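Local coordinates for protein alpha-L-arabinosidase (Xanthomonas axonopodis pv. citri, PDB 6D25) that probably hydrolyses alpha-L-arabinofuranosyl side groups of arabinoxylan, including those on internal di-substituted xylose units, as a trimeric GH51 arabinofuranosidase, at residues 443-448 with 513-518; 352-357 with 428-433. All coordinates share one frame; numbering follows the deposited sequence.

Contact 1: 443-448 with 513-518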
ATOM      1  N   ILE A 443      41.592  10.128  26.028  1.00 20.80           N
ATOM      2  CA  ILE A 443      40.819  11.325  26.355  1.00 20.89           C
ATOM      3  C   ILE A 443      40.832  12.235  25.134  1.00 20.13           C
ATOM      4  O   ILE A 443      41.927  12.583  24.667  1.00 19.38           O
ATOM      5  CB  ILE A 443      41.388  12.120  27.539  1.00 22.33           C
ATOM      6  CG1 ILE A 443      41.654  11.257  28.768  1.00 23.40           C
ATOM      7  CG2 ILE A 443      40.486  13.339  27.807  1.00 22.85           C
ATOM      8  CD1 ILE A 443      42.504  11.971  29.808  1.00 24.17           C
ATOM      9  N   ALA A 444      39.626  12.571  24.642  1.00 19.29           N
ATOM     10  CA  ALA A 444      39.454  13.516  23.558  1.00 18.79           C
ATOM     11  C   ALA A 444      39.061  14.867  24.157  1.00 18.93           C
ATOM     12  O   ALA A 444      38.183  14.912  25.029  1.00 17.76           O
ATOM     13  CB  ALA A 444      38.411  13.015  22.612  1.00 18.41           C
ATOM     14  N   LEU A 445      39.701  15.941  23.683  1.00 18.83           N
ATOM     15  CA  LEU A 445      39.310  17.292  24.068  1.00 19.34           C
ATOM     16  C   LEU A 445      39.258  18.170  22.804  1.00 19.73           C
ATOM     17  O   LEU A 445      40.170  18.087  21.945  1.00 20.41           O
ATOM     18  CB  LEU A 445      40.342  17.871  25.044  1.00 19.93           C
ATOM     19  CG  LEU A 445      40.450  17.185  26.408  1.00 20.71           C
ATOM     20  CD1 LEU A 445      41.681  17.695  27.138  1.00 21.34           C
ATOM     21  CD2 LEU A 445      39.191  17.408  27.264  1.00 21.11           C
ATOM     22  N   THR A 446      38.263  19.028  22.746  1.00 19.05           N
ATOM     23  CA  THR A 446      38.073  19.980  21.693  1.00 19.27           C
ATOM     24  C   THR A 446      37.949  21.381  22.295  1.00 19.16           C
ATOM     25  O   THR A 446      37.143  21.592  23.220  1.00 18.96           O
ATOM     26  CB  THR A 446      36.796  19.668  20.904  1.00 19.56           C
ATOM     27  OG1 THR A 446      36.967  18.393  20.282  1.00 19.94           O
ATOM     28  CG2 THR A 446      36.508  20.702  19.846  1.00 19.86           C
ATOM     29  N   ASN A 447      38.742  22.311  21.777  1.00 18.75           N
ATOM     30  CA  ASN A 447      38.632  23.735  22.131  1.00 19.36           C
ATOM     31  C   ASN A 447      37.821  24.404  21.016  1.00 19.14           C
ATOM     32  O   ASN A 447      38.307  24.538  19.885  1.00 19.01           O
ATOM     33  CB  ASN A 447      40.010  24.381  22.272  1.00 19.31           C
ATOM     34  CG  ASN A 447      39.986  25.818  22.775  1.00 19.59           C
ATOM     35  OD1 ASN A 447      38.899  26.446  22.800  1.00 19.43           O
ATOM     36  ND2 ASN A 447      41.168  26.326  23.188  1.00 18.84           N
ATOM     37  N   LEU A 448      36.606  24.825  21.340  1.00 19.52           N
ATOM     38  CA  LEU A 448      35.651  25.392  20.370  1.00 19.40           C
ATOM     39  C   LEU A 448      35.970  26.854  20.082  1.00 19.96           C
ATOM     40  O   LEU A 448      35.458  27.388  19.108  1.00 19.98           O
ATOM     41  CB  LEU A 448      34.222  25.298  20.923  1.00 19.65           C
ATOM     42  CG  LEU A 448      33.584  23.899  20.980  1.00 19.43           C
ATOM     43  CD1 LEU A 448      34.103  23.081  22.147  1.00 19.93           C
ATOM     44  CD2 LEU A 448      32.064  24.007  21.059  1.00 19.35           C
ATOM     45  N   SER A 513      40.991  23.494  18.154  1.00 19.28           N
ATOM     46  CA  SER A 513      41.808  22.311  18.031  1.00 19.38           C
ATOM     47  C   SER A 513      41.089  21.120  18.689  1.00 19.37           C
ATOM     48  O   SER A 513      40.234  21.282  19.568  1.00 18.24           O
ATOM     49  CB  SER A 513      43.204  22.516  18.629  1.00 20.96           C
ATOM     50  OG  SER A 513      43.172  22.486  20.046  1.00 24.00           O
ATOM     51  N   ILE A 514      41.474  19.935  18.215  1.00 18.10           N
ATOM     52  CA  ILE A 514      41.079  18.678  18.750  1.00 18.25           C
ATOM     53  C   ILE A 514      42.329  17.904  19.156  1.00 18.24           C
ATOM     54  O   ILE A 514      43.223  17.759  18.341  1.00 18.05           O
ATOM     55  CB  ILE A 514      40.292  17.864  17.706  1.00 17.90           C
ATOM     56  CG1 ILE A 514      39.073  18.625  17.186  1.00 18.51           C
ATOM     57  CG2 ILE A 514      39.881  16.492  18.247  1.00 17.45           C
ATOM     58  CD1 ILE A 514      38.611  18.117  15.834  1.00 18.53           C
ATOM     59  N   VAL A 515      42.370  17.375  20.367  1.00 18.21           N
ATOM     60  CA  VAL A 515      43.467  16.466  20.738  1.00 18.58           C
ATOM     61  C   VAL A 515      42.863  15.122  21.172  1.00 18.26           C
ATOM     62  O   VAL A 515      41.751  15.053  21.707  1.00 17.00           O
ATOM     63  CB  VAL A 515      44.374  17.041  21.830  1.00 19.97           C
ATOM     64  CG1 VAL A 515      44.982  18.375  21.406  1.00 20.47           C
ATOM     65  CG2 VAL A 515      43.641  17.206  23.160  1.00 20.88           C
ATOM     66  N   MET A 516      43.606  14.064  20.883  1.00 18.38           N
ATOM     67  CA  MET A 516      43.324  12.729  21.358  1.00 18.70           C
ATOM     68  C   MET A 516      44.553  12.262  22.144  1.00 19.53           C
ATOM     69  O   MET A 516      45.639  12.187  21.588  1.00 19.82           O
ATOM     70  CB  MET A 516      42.991  11.766  20.222  1.00 18.28           C
ATOM     71  CG  MET A 516      42.641  10.372  20.684  1.00 18.82           C
ATOM     72  SD  MET A 516      41.137  10.285  21.687  1.00 19.43           S
ATOM     73  CE  MET A 516      39.912  10.549  20.414  1.00 19.37           C
ATOM     74  N   LEU A 517      44.372  12.045  23.436  1.00 20.00           N
ATOM     75  CA  LEU A 517      45.436  11.702  24.383  1.00 21.71           C
ATOM     76  C   LEU A 517      45.345  10.230  24.771  1.00 22.38           C
ATOM     77  O   LEU A 517      44.247   9.719  24.953  1.00 22.16           O
ATOM     78  CB  LEU A 517      45.291  12.539  25.648  1.00 22.14           C
ATOM     79  CG  LEU A 517      45.218  14.046  25.420  1.00 22.59           C
ATOM     80  CD1 LEU A 517      45.101  14.774  26.747  1.00 23.32           C
ATOM     81  CD2 LEU A 517      46.442  14.529  24.659  1.00 23.02           C
ATOM     82  N   LYS A 518      46.493   9.585  24.824  1.00 24.02           N
ATOM     83  CA  LYS A 518      46.601   8.202  25.228  1.00 25.29           C
ATOM     84  C   LYS A 518      47.412   8.138  26.520  1.00 26.78           C
ATOM     85  O   LYS A 518      48.576   8.629  26.556  1.00 25.75           O
ATOM     86  CB  LYS A 518      47.297   7.412  24.121  1.00 26.71           C
ATOM     87  CG  LYS A 518      47.634   5.965  24.457  1.00 28.65           C
ATOM     88  CD  LYS A 518      48.325   5.294  23.312  1.00 30.80           C
ATOM     89  CE  LYS A 518      48.615   3.844  23.595  1.00 34.41           C
ATOM     90  NZ  LYS A 518      49.415   3.181  22.543  1.00 37.12           N
TER
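Ile443 and Leu517 are joined by a reciprocal pair of backbone bonds, Leu517 N to Ile443 O at 2.8 Å and Ile443 N to Leu517 O at 2.9 Å. Two residues along, Leu445 and Val515 repeat the pattern: Val515 N reaches Leu445 O at 2.8 Å with 168° at the hydrogen. Asn447 N then donates to Ser513 O, whereas the return bond from Ser513 N is long and weak. The short segments run at 162°, the evidence for antiparallel strands. Ala444 with Met516 and Thr446 with Ile514 form the non-hydrogen-bonded pairs between them, where CA-H groups lean on carbonyls, as Ala444 CA does on Val515 O at 3.3 Å.

Side chains alternate between the two faces. On that of Ala444 and Met516, the methionine leaves with CG anti to its backbone N (chi1 -178°) and then bends twice, which carries CE back to 3.6 Å from Ala444 CB. Thr446 and Ile514 lie alongside each other, OG1 of Thr446 being 3.8 Å from Ile514 CG1 while it hydrogen-bonds to Ser353 OG. On the other face Leu445 CB packs against Val515 CG2 at 3.9 Å.

Helix 346-361 covers the Thr446 and Ile514 face, strand 504-509 packs under Leu445, Val515 and Leu517, and strands 424-435 and 468-473 continue the mixed sheet of the C-terminal beta domain beyond the two edges of the pair.

Contact 2: 352-357 with 428-433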
ATOM      1  N   ALA A 352      32.595  16.826  13.803  1.00 15.49           N
ATOM      2  CA  ALA A 352      32.707  15.375  14.015  1.00 15.42           C
ATOM      3  C   ALA A 352      33.129  15.052  15.451  1.00 15.76           C
ATOM      4  O   ALA A 352      32.541  14.156  16.066  1.00 15.60           O
ATOM      5  CB  ALA A 352      33.653  14.783  12.998  1.00 15.54           C
ATOM      6  N   SER A 353      34.133  15.750  16.014  1.00 15.94           N
ATOM      7  CA  SER A 353      34.600  15.398  17.362  1.00 16.31           C
ATOM      8  C   SER A 353      33.487  15.647  18.383  1.00 15.84           C
ATOM      9  O   SER A 353      33.289  14.808  19.289  1.00 15.84           O
ATOM     10  CB  SER A 353      35.889  16.094  17.775  1.00 16.86           C
ATOM     11  OG  SER A 353      35.683  17.487  17.855  1.00 19.30           O
ATOM     12  N   LEU A 354      32.728  16.698  18.210  1.00 15.29           N
ATOM     13  CA  LEU A 354      31.663  16.996  19.187  1.00 15.94           C
ATOM     14  C   LEU A 354      30.558  15.932  19.131  1.00 16.06           C
ATOM     15  O   LEU A 354      30.023  15.524  20.167  1.00 16.96           O
ATOM     16  CB  LEU A 354      31.106  18.391  18.939  1.00 16.43           C
ATOM     17  CG  LEU A 354      32.085  19.544  19.119  1.00 17.04           C
ATOM     18  CD1 LEU A 354      31.448  20.840  18.668  1.00 17.80           C
ATOM     19  CD2 LEU A 354      32.529  19.644  20.552  1.00 17.96           C
ATOM     20  N   ASN A 355      30.220  15.472  17.938  1.00 15.90           N
ATOM     21  CA  ASN A 355      29.214  14.448  17.774  1.00 16.17           C
ATOM     22  C   ASN A 355      29.679  13.110  18.357  1.00 16.25           C
ATOM     23  O   ASN A 355      28.903  12.448  19.074  1.00 16.34           O
ATOM     24  CB  ASN A 355      28.749  14.325  16.333  1.00 16.05           C
ATOM     25  CG  ASN A 355      27.705  15.361  16.004  1.00 17.13           C
ATOM     26  OD1 ASN A 355      26.507  15.128  16.217  1.00 17.86           O
ATOM     27  ND2 ASN A 355      28.138  16.518  15.474  1.00 17.93           N
ATOM     28  N   PHE A 356      30.919  12.717  18.093  1.00 16.11           N
ATOM     29  CA  PHE A 356      31.458  11.489  18.721  1.00 16.58           C
ATOM     30  C   PHE A 356      31.434  11.572  20.258  1.00 16.90           C
ATOM     31  O   PHE A 356      31.059  10.601  20.915  1.00 16.36           O
ATOM     32  CB  PHE A 356      32.869  11.205  18.242  1.00 16.49           C
ATOM     33  CG  PHE A 356      32.986  10.919  16.766  1.00 16.71           C
ATOM     34  CD1 PHE A 356      31.968  10.277  16.067  1.00 17.22           C
ATOM     35  CD2 PHE A 356      34.166  11.187  16.099  1.00 17.14           C
ATOM     36  CE1 PHE A 356      32.126   9.920  14.733  1.00 16.80           C
ATOM     37  CE2 PHE A 356      34.312  10.827  14.766  1.00 16.87           C
ATOM     38  CZ  PHE A 356      33.284  10.231  14.086  1.00 16.74           C
ATOM     39  N   ASP A 357      31.784  12.733  20.799  1.00 17.45           N
ATOM     40  CA  ASP A 357      31.715  12.929  22.250  1.00 18.78           C
ATOM     41  C   ASP A 357      30.281  12.658  22.717  1.00 18.89           C
ATOM     42  O   ASP A 357      30.048  11.892  23.663  1.00 20.04           O
ATOM     43  CB  ASP A 357      32.157  14.334  22.654  1.00 19.66           C
ATOM     44  CG  ASP A 357      33.634  14.680  22.450  1.00 20.28           C
ATOM     45  OD1 ASP A 357      34.468  13.734  22.207  1.00 20.08           O
ATOM     46  OD2 ASP A 357      33.963  15.937  22.526  1.00 22.63           O
ATOM     47  N   ALA A 428      33.341  26.321  26.066  1.00 21.88           N
ATOM     48  CA  ALA A 428      34.650  26.605  25.544  1.00 21.56           C
ATOM     49  C   ALA A 428      35.377  25.290  25.178  1.00 21.04           C
ATOM     50  O   ALA A 428      36.041  25.217  24.152  1.00 19.88           O
ATOM     51  CB  ALA A 428      35.443  27.404  26.532  1.00 21.90           C
ATOM     52  N   VAL A 429      35.259  24.286  26.048  1.00 21.38           N
ATOM     53  CA  VAL A 429      35.908  22.996  25.831  1.00 20.78           C
ATOM     54  C   VAL A 429      34.888  21.891  26.063  1.00 20.98           C
ATOM     55  O   VAL A 429      34.028  21.966  26.957  1.00 20.81           O
ATOM     56  CB  VAL A 429      37.130  22.822  26.753  1.00 21.50           C
ATOM     57  CG1 VAL A 429      37.753  21.429  26.659  1.00 20.82           C
ATOM     58  CG2 VAL A 429      38.198  23.888  26.468  1.00 21.87           C
ATOM     59  N   HIS A 430      35.002  20.881  25.216  1.00 20.81           N
ATOM     60  CA  HIS A 430      34.141  19.720  25.237  1.00 21.23           C
ATOM     61  C   HIS A 430      35.030  18.482  25.103  1.00 20.47           C
ATOM     62  O   HIS A 430      36.098  18.560  24.502  1.00 20.72           O
ATOM     63  CB  HIS A 430      33.172  19.811  24.043  1.00 21.40           C
ATOM     64  CG  HIS A 430      31.962  18.956  24.137  1.00 22.24           C
ATOM     65  ND1 HIS A 430      31.962  17.619  23.744  1.00 22.17           N
ATOM     66  CD2 HIS A 430      30.697  19.254  24.503  1.00 23.23           C
ATOM     67  CE1 HIS A 430      30.738  17.138  23.882  1.00 23.41           C
ATOM     68  NE2 HIS A 430      29.940  18.103  24.357  1.00 24.63           N
ATOM     69  N   GLY A 431      34.607  17.348  25.664  1.00 19.63           N
ATOM     70  CA  GLY A 431      35.483  16.167  25.578  1.00 19.77           C
ATOM     71  C   GLY A 431      34.762  14.885  25.935  1.00 19.92           C
ATOM     72  O   GLY A 431      33.570  14.914  26.229  1.00 19.79           O
ATOM     73  N   SER A 432      35.489  13.778  25.874  1.00 19.31           N
ATOM     74  CA  SER A 432      34.972  12.491  26.256  1.00 19.46           C
ATOM     75  C   SER A 432      36.179  11.585  26.522  1.00 19.51           C
ATOM     76  O   SER A 432      37.317  11.960  26.233  1.00 18.55           O
ATOM     77  CB  SER A 432      34.071  11.911  25.164  1.00 18.91           C
ATOM     78  OG  SER A 432      34.818  11.685  23.974  1.00 18.64           O
ATOM     79  N   ALA A 433      35.938  10.398  27.084  1.00 19.08           N
ATOM     80  CA  ALA A 433      37.027   9.477  27.367  1.00 18.95           C
ATOM     81  C   ALA A 433      36.522   8.030  27.254  1.00 19.44           C
ATOM     82  O   ALA A 433      35.320   7.770  27.469  1.00 18.41           O
ATOM     83  CB  ALA A 433      37.600   9.773  28.723  1.00 19.29           C
TER
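Asp357 and His430 meet because each first torsion sends its polar group into the gap between helix and strand: Asp357 CG stands anti to its carbonyl carbon, and the His430 ring extends opposite its own backbone N (chi1 -162°). The imidazole and carboxylate end nearly coplanar, their planes 10° apart. His430 ND1 donates to Asp357 OD2 at 2.9 Å, with 166° at the hydrogen; the oxygen accepts through its anti lone pair and lies almost in the ring plane. Asp357 CB also sits at the ring edge, 3.4 Å from His430 CE1.

This is a His-carboxylate hydrogen bond in a helix-on-sheet packing, in which helix 346-361 lies over strand 424-435 of the C-terminal beta domain; the short axes approach to 7.9 Å. The other carboxylate oxygen serves the strand two residues further on: Ser432 OG donates to Asp357 OD1 at 2.7 Å, coming from above the carboxylate plane. Two tyrosines from outside the two segments extend this network, Tyr401 OH bonding to Asp357 OD1 and Tyr404 OH to Ser432 OG. With both oxygens engaged, rotation of the carboxylate is restricted, and the ND1 bond would probably steady the imidazole's orientation.

Between the two bonded strand residues, Gly431 CA passes 3.4 Å from Asp357 OD2. Leu354 CD2 comes obliquely to the imidazole side chain, 3.6 Å from His430 CB, and Leu296 of helix 285-312 also packs on this histidine.

In the fold
Following the chain from the N terminus, the first contact segment reached lies on helix 346-361. Contact 2 closes when the chain, after 70 intervening residues, returns along strand 424-435. The next strand, 441-447, then opens contact 1, which closes 64 residues later at strand 513-519, near the C terminus. The two closures are therefore in series, neither nested nor crossed. Yet they adjoin in space, with centres about 8 Å apart, because strands 424-435 and 441-447 are antiparallel neighbours: Thr446 N lies 2.8 Å from His430 O, a probable hydrogen bond. Contact 1 joins strands within the mixed beta sheet; contact 2 fixes that sheet to the helix preceding strand 366-371, the last strand of the (beta/alpha)8 barrel.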